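Local coordinates for protein 8-amino-8-demethylriboflavin N,N-dimethyltransferase (Streptomyces davawensis, PDB 4D7K) that catalyses the two successive S-adenosyl-L-methionine-dependent methylations that turn 8-amino-8-demethyl-D-riboflavin into the antibiotic roseoflavin, at residues L171-F176 with H331-V336; F179-D184 with S202-L207; D239-G244 with V267-A272; A247-G252 with L282-V287. One frame throughout, in Å; residues are numbered along the deposited sequence.

Contact 1: residues L171-F176 with H331-V336; sequences LTSFDF and HPAGDV
F174 and H331 bring the loop that follows helix 167-171 against strand 325-333, the outermost antiparallel strand at one end of the large mixed sheet of the methyltransferase domain. The two rings make an edge-to-face (T-shaped) aromatic pair, with centroids 5.3 Å apart and planes at 63°. F174 presents its edge: CD1 lies over one face of the imidazole, displaced toward the rim, 3.9 Å from H331 CD2, while F174 CE1 approaches H331 NE2. F174 CG stands anti to the backbone N (chi1 -173°), and the ring it carries meets the imidazole. H331 NE2 has its polar partner elsewhere, a hydrogen bond with E341 on the neighbouring strand 337-344, which would limit rotation of the imidazole.

The serine before the phenylalanine makes the second point of touch. S173 CB packs on the carbonyl of P332, 3.3 Å from its O, and also lies 4.1 Å from A333 CB. S173 OG passes 3.6 Å from A333 CA, but its hydrogen bond goes back to D169 O in the helix. With the polar ends of S173 and H331 engaged outside the two segments, loop and strand meet here through van der Waals packing and the aromatic pair, at the surface of the domain.

Contact 2: residues F179-D184 with S202-L207; sequences FTRFAD and SSTGVL
R181 to D184 pair in register with T204 to L207 as parallel strands, their short axes 4.6 Å apart at closest and 17° from aligned. Three backbone hydrogen bonds join them: F182 N to T204 O (3.2 Å), V206 N to F182 O (2.7 Å) and D184 N to V206 O (2.9 Å). A weak fourth, from T204 N to T180 O, extends the ladder toward the loops. F182 O takes a further CA-H...O contact from G205 CA at 3.2 Å.

This is the first beta-alpha-beta unit of the Rossmann-like methyltransferase domain, with helix 191-199 as the crossover between the two strands; L207 lies two residues ahead of D209, a predicted S-adenosyl-L-methionine ligand.

Side-chain packing differs between the two faces. On the face of F182 and D184, the phenylalanine ring turns its edge to the neighbouring strand, with CD1 3.4 Å from T204 O in the ring plane and CE1 3.7 Å from S203 OG, a hydroxyl hydrogen-bonded to V200 O. On the face of R181 and A183, the arginine chain is extended from CG to NE: its CG passes T204 OG1, and NH2 comes 4.1 Å from V206 CG2.

Contact 3: residues D239-G244 with V267-A272; sequences DVLPTG and VRIRQA
The side chains of L241 and R268 run alongside each other, pointing opposite ways, the leucine lying against a folded arginine. The R268 chain bends at both chi2 (-72°) and chi3 (-63°), which turns it back on itself, and L241 CD1 rests against the fold, touching both R268 CB and the guanidinium. That methyl meets R268 CB at 3.6 Å and lies over one face of the guanidinium, 3.6 Å above the plane and displaced toward the rim, with R268 NH2 close by. The same NH2 reaches 3.5 Å from L241 CB. The flat cation thus meets the leucine through its face, by van der Waals contact, while its edge is turned to Q271, whose CG lies in plane, and NH1 makes a weak hydrogen bond to Q271 OE1. L241 CD1 also meets I269 CG1 at 4.3 Å.

Further along, A272 faces the loop. Its CB packs against P242 O at 3.7 Å, and T243 CG2 touches A272 O at the same separation. G244 N gives a weak hydrogen bond to A272 O (3.4 Å), linking the loop to A272. Y248 OH bonds to P242 O and probably to A272 O as well.

The contact places the loop between strands 230-234 and 247-251 against the C-terminal part of helix 259-270. I269 and A272 rest on Y248 of strand 247-251, while P242 packs on A183 of strand 181-185 and on V206 and V208 of strand 204-209, so loop and helix 259-270 lie together over one face of the parallel part of the mixed sheet.

Contact 4: residues A247-G252 with L282-V287; sequences AYVLRG and LILDSV
Strands 247-251 and 280-285 pair as parallel neighbours in the buried heart of the mixed sheet, V249, L250 and R251 standing opposite L282, I283 and L284. They are the two strands of a beta-alpha-beta unit whose crossover is helix 259-270, part of the Rossmann-like class I methyltransferase fold.

Three hydrogen bonds lock the register. L282 N donates to Y248 O at 2.6 Å. L250 N then gives to L282 O at 3.1 Å. L250 O in turn accepts from L284 N, also at 3.1 Å. V249 CA adds a weaker CA-H...O contact to L282 O at 3.3 Å, on the same oxygen that L250 N uses.

The side chains pack on both faces. On the face of V249, L282 and L284, helix 191-199 lies near, F192 touching V249, R251 and L284. The polar end of R251 is bound through NH2 to G187 O. On the face of L250 and I283, L250 CB lies 4.4 Å from I283 CG1, and I283 CG2 comes to 3.8 Å from L250 O. Back on the first face, V249 CG1, anti to its backbone N (chi1 -178°), meets L284 CD1 at 4.1 Å.

Overall arrangement
Followed from the N terminus, the chain opens contact 1 at 171-176 and closes it only at 331-336, a long loop that encloses the other three contacts. Contact 2 opens and closes first within it, joining strands 181-185 and 204-209. Contacts 3 and 4 come later and cross, because 247-252 lies between 239-244 and 267-272, while 282-287 follows both. Strand 181-185 sits beside 247-251, so contacts 2 and 4 form one continuous stretch of sheet through A183. Contact 3 is fastened to it where Y248 OH bonds to P242 O and probably A272 O, and contact 1 meets contact 4 where F174 and F176 pack on L282.

Contact 1: residues L171-F176 with H331-V336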
loop_
_atom_site.group_PDB
_atom_site.type_symbol
_atom_site.label_atom_id
_atom_site.label_comp_id
_atom_site.label_asym_id
_atom_site.label_seq_id
_atom_site.Cartn_x
_atom_site.Cartn_y
_atom_site.Cartn_z
ATOM N N LEU A 171 -7.032 -21.233 -18.039
ATOM C CA LEU A 171 -7.228 -22.640 -18.378
ATOM C C LEU A 171 -8.584 -23.188 -17.949
ATOM O O LEU A 171 -8.971 -24.278 -18.367
ATOM C CB LEU A 171 -6.115 -23.489 -17.760
ATOM C CG LEU A 171 -4.720 -23.206 -18.314
ATOM C CD1 LEU A 171 -3.675 -24.106 -17.661
ATOM C CD2 LEU A 171 -4.717 -23.369 -19.827
ATOM N N THR A 172 -9.306 -22.439 -17.124
ATOM C CA THR A 172 -10.617 -22.882 -16.667
ATOM C C THR A 172 -11.748 -22.056 -17.263
ATOM O O THR A 172 -12.917 -22.347 -17.032
ATOM C CB THR A 172 -10.733 -22.827 -15.132
ATOM O OG1 THR A 172 -10.623 -21.467 -14.692
ATOM C CG2 THR A 172 -9.642 -23.669 -14.481
ATOM N N SER A 173 -11.402 -21.028 -18.031
ATOM C CA SER A 173 -12.409 -20.108 -18.552
ATOM C C SER A 173 -12.608 -20.257 -20.058
ATOM O O SER A 173 -13.578 -19.742 -20.616
ATOM C CB SER A 173 -12.028 -18.666 -18.219
ATOM O OG SER A 173 -11.856 -18.498 -16.822
ATOM N N PHE A 174 -11.682 -20.953 -20.711
ATOM C CA PHE A 174 -11.781 -21.190 -22.147
ATOM C C PHE A 174 -11.439 -22.640 -22.468
ATOM O O PHE A 174 -10.659 -23.273 -21.758
ATOM C CB PHE A 174 -10.860 -20.241 -22.921
ATOM C CG PHE A 174 -11.032 -20.313 -24.413
ATOM C CD1 PHE A 174 -12.116 -19.706 -25.031
ATOM C CD2 PHE A 174 -10.111 -20.990 -25.200
ATOM C CE1 PHE A 174 -12.281 -19.772 -26.402
ATOM C CE2 PHE A 174 -10.267 -21.062 -26.573
ATOM C CZ PHE A 174 -11.352 -20.450 -27.175
ATOM N N ASP A 175 -12.026 -23.164 -23.540
ATOM C CA ASP A 175 -11.820 -24.558 -23.914
ATOM C C ASP A 175 -10.649 -24.724 -24.881
ATOM O O ASP A 175 -10.840 -24.881 -26.087
ATOM C CB ASP A 175 -13.099 -25.134 -24.530
ATOM C CG ASP A 175 -12.984 -26.616 -24.836
ATOM O OD1 ASP A 175 -12.185 -27.301 -24.164
ATOM O OD2 ASP A 175 -13.692 -27.093 -25.749
ATOM N N PHE A 176 -9.434 -24.696 -24.347
ATOM C CA PHE A 176 -8.248 -24.916 -25.165
ATOM C C PHE A 176 -8.186 -26.349 -25.687
ATOM O O PHE A 176 -7.519 -26.624 -26.682
ATOM C CB PHE A 176 -6.985 -24.596 -24.373
ATOM C CG PHE A 176 -6.832 -23.142 -24.043
ATOM C CD1 PHE A 176 -6.348 -22.253 -24.987
ATOM C CD2 PHE A 176 -7.166 -22.665 -22.787
ATOM C CE1 PHE A 176 -6.203 -20.915 -24.686
ATOM C CE2 PHE A 176 -7.023 -21.328 -22.479
ATOM C CZ PHE A 176 -6.541 -20.451 -23.429
ATOM N N HIS A 331 -14.435 -13.936 -23.803
ATOM C CA HIS A 331 -14.716 -14.746 -22.624
ATOM C C HIS A 331 -13.926 -14.260 -21.420
ATOM O O HIS A 331 -12.702 -14.173 -21.474
ATOM C CB HIS A 331 -14.396 -16.215 -22.894
ATOM C CG HIS A 331 -14.915 -16.717 -24.202
ATOM N ND1 HIS A 331 -16.084 -17.444 -24.310
ATOM C CD2 HIS A 331 -14.426 -16.605 -25.460
ATOM C CE1 HIS A 331 -16.291 -17.755 -25.577
ATOM N NE2 HIS A 331 -15.299 -17.257 -26.297
ATOM N N PRO A 332 -14.632 -13.943 -20.325
ATOM C CA PRO A 332 -13.997 -13.506 -19.078
ATOM C C PRO A 332 -13.093 -14.586 -18.485
ATOM O O PRO A 332 -13.522 -15.731 -18.339
ATOM C CB PRO A 332 -15.187 -13.227 -18.151
ATOM C CG PRO A 332 -16.361 -13.063 -19.060
ATOM C CD PRO A 332 -16.098 -13.959 -20.224
ATOM N N ALA A 333 -11.860 -14.217 -18.159
ATOM C CA ALA A 333 -10.915 -15.137 -17.535
ATOM C C ALA A 333 -10.517 -14.599 -16.167
ATOM O O ALA A 333 -9.412 -14.089 -15.987
ATOM C CB ALA A 333 -9.686 -15.333 -18.420
ATOM N N GLY A 334 -11.430 -14.707 -15.207
ATOM C CA GLY A 334 -11.235 -14.097 -13.907
ATOM C C GLY A 334 -11.725 -12.660 -13.919
ATOM O O GLY A 334 -12.523 -12.276 -14.774
ATOM N N ASP A 335 -11.231 -11.852 -12.987
ATOM C CA ASP A 335 -11.742 -10.499 -12.827
ATOM C C ASP A 335 -10.880 -9.450 -13.517
ATOM O O ASP A 335 -11.100 -8.248 -13.356
ATOM C CB ASP A 335 -11.875 -10.168 -11.343
ATOM C CG ASP A 335 -12.944 -10.995 -10.659
ATOM O OD1 ASP A 335 -13.939 -11.356 -11.329
ATOM O OD2 ASP A 335 -12.791 -11.283 -9.454
ATOM N N VAL A 336 -9.897 -9.897 -14.287
ATOM C CA VAL A 336 -9.042 -8.968 -15.006
ATOM C C VAL A 336 -8.996 -9.284 -16.486
ATOM O O VAL A 336 -9.413 -8.485 -17.326
ATOM C CB VAL A 336 -7.606 -8.984 -14.471
ATOM C CG1 VAL A 336 -6.746 -8.011 -15.263
ATOM C CG2 VAL A 336 -7.589 -8.646 -12.996
#

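Contact 2: residues F179-D184 with S202-L207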
loop_
_atom_site.group_PDB
_atom_site.type_symbol
_atom_site.label_atom_id
_atom_site.label_comp_id
_atom_site.label_asym_id
_atom_site.label_seq_id
_atom_site.Cartn_x
_atom_site.Cartn_y
_atom_site.Cartn_z
ATOM N N PHE A 179 -8.447 -27.600 -29.485
ATOM C CA PHE A 179 -7.416 -27.311 -30.478
ATOM C C PHE A 179 -6.263 -28.294 -30.322
ATOM O O PHE A 179 -6.024 -28.811 -29.231
ATOM C CB PHE A 179 -6.920 -25.868 -30.348
ATOM C CG PHE A 179 -8.006 -24.844 -30.489
ATOM C CD1 PHE A 179 -8.529 -24.535 -31.734
ATOM C CD2 PHE A 179 -8.509 -24.191 -29.374
ATOM C CE1 PHE A 179 -9.533 -23.596 -31.865
ATOM C CE2 PHE A 179 -9.510 -23.252 -29.498
ATOM C CZ PHE A 179 -10.024 -22.954 -30.747
ATOM N N THR A 180 -5.550 -28.553 -31.412
ATOM C CA THR A 180 -4.506 -29.573 -31.402
ATOM C C THR A 180 -3.124 -29.034 -31.744
ATOM O O THR A 180 -2.124 -29.739 -31.600
ATOM C CB THR A 180 -4.831 -30.711 -32.383
ATOM O OG1 THR A 180 -3.696 -31.577 -32.491
ATOM C CG2 THR A 180 -5.165 -30.151 -33.758
ATOM N N ARG A 181 -3.063 -27.790 -32.203
ATOM C CA ARG A 181 -1.779 -27.179 -32.522
ATOM C C ARG A 181 -1.765 -25.693 -32.173
ATOM O O ARG A 181 -2.456 -24.884 -32.791
ATOM C CB ARG A 181 -1.437 -27.380 -33.998
ATOM C CG ARG A 181 0.009 -27.059 -34.318
ATOM C CD ARG A 181 0.343 -27.316 -35.775
ATOM N NE ARG A 181 1.721 -26.937 -36.074
ATOM C CZ ARG A 181 2.209 -26.796 -37.302
ATOM N NH1 ARG A 181 1.430 -27.001 -38.357
ATOM N NH2 ARG A 181 3.475 -26.444 -37.474
ATOM N N PHE A 182 -0.960 -25.345 -31.177
ATOM C CA PHE A 182 -0.918 -23.986 -30.667
ATOM C C PHE A 182 0.272 -23.206 -31.207
ATOM O O PHE A 182 1.355 -23.756 -31.398
ATOM C CB PHE A 182 -0.881 -24.004 -29.138
ATOM C CG PHE A 182 -2.054 -24.701 -28.517
ATOM C CD1 PHE A 182 -2.022 -26.067 -28.283
ATOM C CD2 PHE A 182 -3.191 -23.991 -28.170
ATOM C CE1 PHE A 182 -3.104 -26.711 -27.714
ATOM C CE2 PHE A 182 -4.278 -24.629 -27.598
ATOM C CZ PHE A 182 -4.234 -25.992 -27.370
ATOM N N ALA A 183 0.059 -21.917 -31.447
ATOM C CA ALA A 183 1.120 -21.033 -31.904
ATOM C C ALA A 183 1.198 -19.814 -30.999
ATOM O O ALA A 183 0.450 -18.850 -31.172
ATOM C CB ALA A 183 0.890 -20.617 -33.350
ATOM N N ASP A 184 2.104 -19.865 -30.029
ATOM C CA ASP A 184 2.261 -18.776 -29.075
ATOM C C ASP A 184 3.171 -17.692 -29.637
ATOM O O ASP A 184 4.394 -17.822 -29.610
ATOM C CB ASP A 184 2.816 -19.298 -27.748
ATOM C CG ASP A 184 2.462 -18.401 -26.573
ATOM O OD1 ASP A 184 2.239 -17.189 -26.789
ATOM O OD2 ASP A 184 2.401 -18.907 -25.433
ATOM N N SER A 202 -2.919 -34.462 -25.582
ATOM C CA SER A 202 -2.607 -34.823 -26.958
ATOM C C SER A 202 -2.562 -33.587 -27.848
ATOM O O SER A 202 -3.493 -33.332 -28.612
ATOM C CB SER A 202 -3.631 -35.825 -27.493
ATOM O OG SER A 202 -3.707 -36.970 -26.661
ATOM N N SER A 203 -1.480 -32.822 -27.745
ATOM C CA SER A 203 -1.324 -31.611 -28.542
ATOM C C SER A 203 0.127 -31.149 -28.600
ATOM O O SER A 203 0.948 -31.533 -27.766
ATOM C CB SER A 203 -2.195 -30.485 -27.984
ATOM O OG SER A 203 -1.661 -29.982 -26.773
ATOM N N THR A 204 0.435 -30.322 -29.592
ATOM C CA THR A 204 1.774 -29.772 -29.750
ATOM C C THR A 204 1.707 -28.252 -29.794
ATOM O O THR A 204 0.622 -27.670 -29.726
ATOM C CB THR A 204 2.460 -30.291 -31.025
ATOM O OG1 THR A 204 1.711 -29.878 -32.175
ATOM C CG2 THR A 204 2.552 -31.810 -30.999
ATOM N N GLY A 205 2.866 -27.612 -29.909
ATOM C CA GLY A 205 2.923 -26.163 -29.909
ATOM C C GLY A 205 4.085 -25.584 -30.689
ATOM O O GLY A 205 5.055 -26.278 -30.993
ATOM N N VAL A 206 3.979 -24.303 -31.023
ATOM C CA VAL A 206 5.060 -23.583 -31.678
ATOM C C VAL A 206 5.324 -22.281 -30.933
ATOM O O VAL A 206 4.447 -21.423 -30.843
ATOM C CB VAL A 206 4.742 -23.274 -33.155
ATOM C CG1 VAL A 206 5.897 -22.518 -33.794
ATOM C CG2 VAL A 206 4.454 -24.555 -33.924
ATOM N N LEU A 207 6.528 -22.144 -30.390
ATOM C CA LEU A 207 6.902 -20.942 -29.657
ATOM C C LEU A 207 7.622 -19.945 -30.558
ATOM O O LEU A 207 8.716 -20.221 -31.054
ATOM C CB LEU A 207 7.785 -21.301 -28.464
ATOM C CG LEU A 207 8.326 -20.122 -27.661
ATOM C CD1 LEU A 207 7.173 -19.261 -27.181
ATOM C CD2 LEU A 207 9.155 -20.619 -26.487
#

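Contact 3: residues D239-G244 with V267-A272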
loop_
_atom_site.group_PDB
_atom_site.type_symbol
_atom_site.label_atom_id
_atom_site.label_comp_id
_atom_site.label_asym_id
_atom_site.label_seq_id
_atom_site.Cartn_x
_atom_site.Cartn_y
_atom_site.Cartn_z
ATOM N N ASP A 239 8.387 -13.235 -40.186
ATOM C CA ASP A 239 9.133 -14.216 -40.965
ATOM C C ASP A 239 8.913 -15.644 -40.475
ATOM O O ASP A 239 8.674 -16.552 -41.271
ATOM C CB ASP A 239 10.629 -13.890 -40.939
ATOM C CG ASP A 239 10.955 -12.588 -41.643
ATOM O OD1 ASP A 239 11.162 -12.612 -42.875
ATOM O OD2 ASP A 239 11.006 -11.541 -40.964
ATOM N N VAL A 240 8.990 -15.838 -39.164
ATOM C CA VAL A 240 8.967 -17.180 -38.594
ATOM C C VAL A 240 7.568 -17.647 -38.193
ATOM O O VAL A 240 7.428 -18.577 -37.400
ATOM C CB VAL A 240 9.890 -17.270 -37.362
ATOM C CG1 VAL A 240 11.336 -17.030 -37.766
ATOM C CG2 VAL A 240 9.457 -16.270 -36.297
ATOM N N LEU A 241 6.536 -17.010 -38.739
ATOM C CA LEU A 241 5.163 -17.425 -38.458
ATOM C C LEU A 241 4.888 -18.818 -39.008
ATOM O O LEU A 241 5.004 -19.049 -40.209
ATOM C CB LEU A 241 4.157 -16.433 -39.047
ATOM C CG LEU A 241 3.831 -15.180 -38.237
ATOM C CD1 LEU A 241 2.759 -14.363 -38.941
ATOM C CD2 LEU A 241 3.390 -15.548 -36.836
ATOM N N PRO A 242 4.525 -19.758 -38.124
ATOM C CA PRO A 242 4.207 -21.121 -38.556
ATOM C C PRO A 242 2.871 -21.186 -39.288
ATOM O O PRO A 242 1.987 -20.365 -39.036
ATOM C CB PRO A 242 4.154 -21.900 -37.239
ATOM C CG PRO A 242 3.765 -20.879 -36.228
ATOM C CD PRO A 242 4.419 -19.600 -36.663
ATOM N N THR A 243 2.733 -22.157 -40.181
ATOM C CA THR A 243 1.519 -22.312 -40.975
ATOM C C THR A 243 0.837 -23.648 -40.679
ATOM O O THR A 243 1.498 -24.680 -40.564
ATOM C CB THR A 243 1.829 -22.213 -42.487
ATOM O OG1 THR A 243 2.442 -20.948 -42.765
ATOM C CG2 THR A 243 0.560 -22.348 -43.320
ATOM N N GLY A 244 -0.486 -23.622 -40.547
ATOM C CA GLY A 244 -1.247 -24.840 -40.338
ATOM C C GLY A 244 -1.679 -25.050 -38.901
ATOM O O GLY A 244 -2.203 -26.108 -38.551
ATOM N N VAL A 267 -2.795 -9.397 -40.174
ATOM C CA VAL A 267 -2.995 -9.850 -41.550
ATOM C C VAL A 267 -2.103 -11.054 -41.856
ATOM O O VAL A 267 -2.526 -12.003 -42.521
ATOM C CB VAL A 267 -2.711 -8.716 -42.572
ATOM C CG1 VAL A 267 -2.645 -9.260 -43.988
ATOM C CG2 VAL A 267 -3.775 -7.635 -42.480
ATOM N N ARG A 268 -0.872 -11.015 -41.355
ATOM C CA ARG A 268 0.073 -12.113 -41.532
ATOM C C ARG A 268 -0.390 -13.380 -40.817
ATOM O O ARG A 268 -0.218 -14.487 -41.326
ATOM C CB ARG A 268 1.460 -11.706 -41.034
ATOM C CG ARG A 268 2.258 -10.888 -42.034
ATOM C CD ARG A 268 2.732 -11.744 -43.200
ATOM N NE ARG A 268 3.653 -12.795 -42.771
ATOM C CZ ARG A 268 3.328 -14.079 -42.653
ATOM N NH1 ARG A 268 2.098 -14.484 -42.940
ATOM N NH2 ARG A 268 4.236 -14.959 -42.252
ATOM N N ILE A 269 -0.972 -13.215 -39.636
ATOM C CA ILE A 269 -1.546 -14.346 -38.919
ATOM C C ILE A 269 -2.729 -14.898 -39.706
ATOM O O ILE A 269 -2.876 -16.109 -39.860
ATOM C CB ILE A 269 -1.999 -13.952 -37.500
ATOM C CG1 ILE A 269 -0.792 -13.526 -36.660
ATOM C CG2 ILE A 269 -2.734 -15.107 -36.825
ATOM C CD1 ILE A 269 -1.158 -12.997 -35.291
ATOM N N ARG A 270 -3.549 -13.990 -40.227
ATOM C CA ARG A 270 -4.761 -14.357 -40.953
ATOM C C ARG A 270 -4.500 -15.290 -42.136
ATOM O O ARG A 270 -5.266 -16.224 -42.377
ATOM C CB ARG A 270 -5.477 -13.097 -41.442
ATOM C CG ARG A 270 -6.719 -13.371 -42.269
ATOM C CD ARG A 270 -7.771 -14.140 -41.478
ATOM N NE ARG A 270 -8.901 -14.506 -42.325
ATOM C CZ ARG A 270 -8.992 -15.648 -42.998
ATOM N NH1 ARG A 270 -8.022 -16.549 -42.914
ATOM N NH2 ARG A 270 -10.055 -15.893 -43.751
ATOM N N GLN A 271 -3.421 -15.043 -42.870
ATOM C CA GLN A 271 -3.123 -15.854 -44.044
ATOM C C GLN A 271 -2.348 -17.120 -43.682
ATOM O O GLN A 271 -2.135 -17.986 -44.529
ATOM C CB GLN A 271 -2.351 -15.032 -45.084
ATOM C CG GLN A 271 -1.068 -14.393 -44.577
ATOM C CD GLN A 271 -0.414 -13.501 -45.619
ATOM O OE1 GLN A 271 0.703 -13.019 -45.428
ATOM N NE2 GLN A 271 -1.113 -13.275 -46.727
ATOM N N ALA A 272 -1.936 -17.229 -42.423
ATOM C CA ALA A 272 -1.237 -18.418 -41.941
ATOM C C ALA A 272 -2.219 -19.452 -41.388
ATOM O O ALA A 272 -1.864 -20.612 -41.177
ATOM C CB ALA A 272 -0.213 -18.039 -40.879
#

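Contact 4: residues A247-G252 with L282-V287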
loop_
_atom_site.group_PDB
_atom_site.type_symbol
_atom_site.label_atom_id
_atom_site.label_comp_id
_atom_site.label_asym_id
_atom_site.label_seq_id
_atom_site.Cartn_x
_atom_site.Cartn_y
_atom_site.Cartn_z
ATOM N N ALA A 247 -4.774 -22.824 -33.707
ATOM C CA ALA A 247 -4.917 -21.873 -32.611
ATOM C C ALA A 247 -3.704 -20.953 -32.533
ATOM O O ALA A 247 -2.581 -21.412 -32.336
ATOM C CB ALA A 247 -5.120 -22.602 -31.289
ATOM N N TYR A 248 -3.938 -19.656 -32.701
ATOM C CA TYR A 248 -2.887 -18.654 -32.587
ATOM C C TYR A 248 -3.132 -17.781 -31.366
ATOM O O TYR A 248 -4.241 -17.283 -31.164
ATOM C CB TYR A 248 -2.813 -17.794 -33.848
ATOM C CG TYR A 248 -2.290 -18.534 -35.052
ATOM C CD1 TYR A 248 -3.105 -19.404 -35.763
ATOM C CD2 TYR A 248 -0.979 -18.363 -35.482
ATOM C CE1 TYR A 248 -2.627 -20.086 -36.863
ATOM C CE2 TYR A 248 -0.494 -19.041 -36.586
ATOM C CZ TYR A 248 -1.324 -19.901 -37.273
ATOM O OH TYR A 248 -0.852 -20.580 -38.373
ATOM N N VAL A 249 -2.097 -17.597 -30.553
ATOM C CA VAL A 249 -2.240 -16.889 -29.287
ATOM C C VAL A 249 -1.372 -15.630 -29.224
ATOM O O VAL A 249 -0.164 -15.687 -29.443
ATOM C CB VAL A 249 -1.887 -17.805 -28.100
ATOM C CG1 VAL A 249 -2.077 -17.070 -26.785
ATOM C CG2 VAL A 249 -2.728 -19.083 -28.143
ATOM N N LEU A 250 -2.009 -14.498 -28.934
ATOM C CA LEU A 250 -1.316 -13.222 -28.760
ATOM C C LEU A 250 -1.488 -12.712 -27.336
ATOM O O LEU A 250 -2.533 -12.163 -26.993
ATOM C CB LEU A 250 -1.844 -12.181 -29.750
ATOM C CG LEU A 250 -1.329 -12.247 -31.182
ATOM C CD1 LEU A 250 -2.144 -11.324 -32.068
ATOM C CD2 LEU A 250 0.139 -11.867 -31.219
ATOM N N ARG A 251 -0.465 -12.888 -26.510
ATOM C CA ARG A 251 -0.577 -12.541 -25.096
ATOM C C ARG A 251 0.289 -11.342 -24.718
ATOM O O ARG A 251 1.507 -11.453 -24.590
ATOM C CB ARG A 251 -0.218 -13.750 -24.224
ATOM C CG ARG A 251 1.070 -14.469 -24.616
ATOM C CD ARG A 251 1.279 -15.721 -23.778
ATOM N NE ARG A 251 2.688 -15.962 -23.476
ATOM C CZ ARG A 251 3.300 -15.531 -22.377
ATOM N NH1 ARG A 251 2.628 -14.831 -21.471
ATOM N NH2 ARG A 251 4.585 -15.798 -22.181
ATOM N N GLY A 252 -0.359 -10.193 -24.542
ATOM C CA GLY A 252 0.325 -8.974 -24.149
ATOM C C GLY A 252 1.347 -8.526 -25.172
ATOM O O GLY A 252 2.512 -8.295 -24.847
ATOM N N LEU A 282 -6.657 -16.400 -30.711
ATOM C CA LEU A 282 -7.063 -16.087 -29.344
ATOM C C LEU A 282 -6.201 -14.969 -28.773
ATOM O O LEU A 282 -4.999 -15.143 -28.581
ATOM C CB LEU A 282 -6.971 -17.329 -28.453
ATOM C CG LEU A 282 -7.566 -18.625 -29.012
ATOM C CD1 LEU A 282 -7.321 -19.772 -28.050
ATOM C CD2 LEU A 282 -9.058 -18.474 -29.312
ATOM N N ILE A 283 -6.811 -13.819 -28.510
ATOM C CA ILE A 283 -6.069 -12.700 -27.948
ATOM C C ILE A 283 -6.344 -12.571 -26.455
ATOM O O ILE A 283 -7.478 -12.365 -26.028
ATOM C CB ILE A 283 -6.409 -11.376 -28.654
ATOM C CG1 ILE A 283 -6.165 -11.502 -30.159
ATOM C CG2 ILE A 283 -5.567 -10.242 -28.085
ATOM C CD1 ILE A 283 -6.400 -10.221 -30.929
ATOM N N LEU A 284 -5.288 -12.706 -25.666
ATOM C CA LEU A 284 -5.401 -12.650 -24.218
ATOM C C LEU A 284 -5.032 -11.251 -23.735
ATOM O O LEU A 284 -3.908 -10.794 -23.930
ATOM C CB LEU A 284 -4.507 -13.712 -23.566
ATOM C CG LEU A 284 -5.014 -15.161 -23.488
ATOM C CD1 LEU A 284 -5.406 -15.721 -24.845
ATOM C CD2 LEU A 284 -3.966 -16.052 -22.846
ATOM N N ASP A 285 -5.988 -10.569 -23.117
ATOM C CA ASP A 285 -5.780 -9.190 -22.700
ATOM C C ASP A 285 -6.857 -8.752 -21.716
ATOM O O ASP A 285 -7.814 -9.483 -21.460
ATOM C CB ASP A 285 -5.773 -8.260 -23.920
ATOM C CG ASP A 285 -5.014 -6.964 -23.674
ATOM O OD1 ASP A 285 -4.647 -6.685 -22.513
ATOM O OD2 ASP A 285 -4.789 -6.216 -24.649
ATOM N N SER A 286 -6.682 -7.561 -21.156
ATOM C CA SER A 286 -7.738 -6.911 -20.397
ATOM C C SER A 286 -8.512 -6.002 -21.345
ATOM O O SER A 286 -7.919 -5.202 -22.068
ATOM C CB SER A 286 -7.163 -6.117 -19.224
ATOM O OG SER A 286 -8.194 -5.504 -18.471
ATOM N N VAL A 287 -9.833 -6.131 -21.353
ATOM C CA VAL A 287 -10.653 -5.380 -22.294
ATOM C C VAL A 287 -11.436 -4.279 -21.590
ATOM O O VAL A 287 -12.277 -4.551 -20.729
ATOM C CB VAL A 287 -11.621 -6.310 -23.050
ATOM C CG1 VAL A 287 -12.509 -5.516 -23.995
ATOM C CG2 VAL A 287 -10.839 -7.368 -23.811
#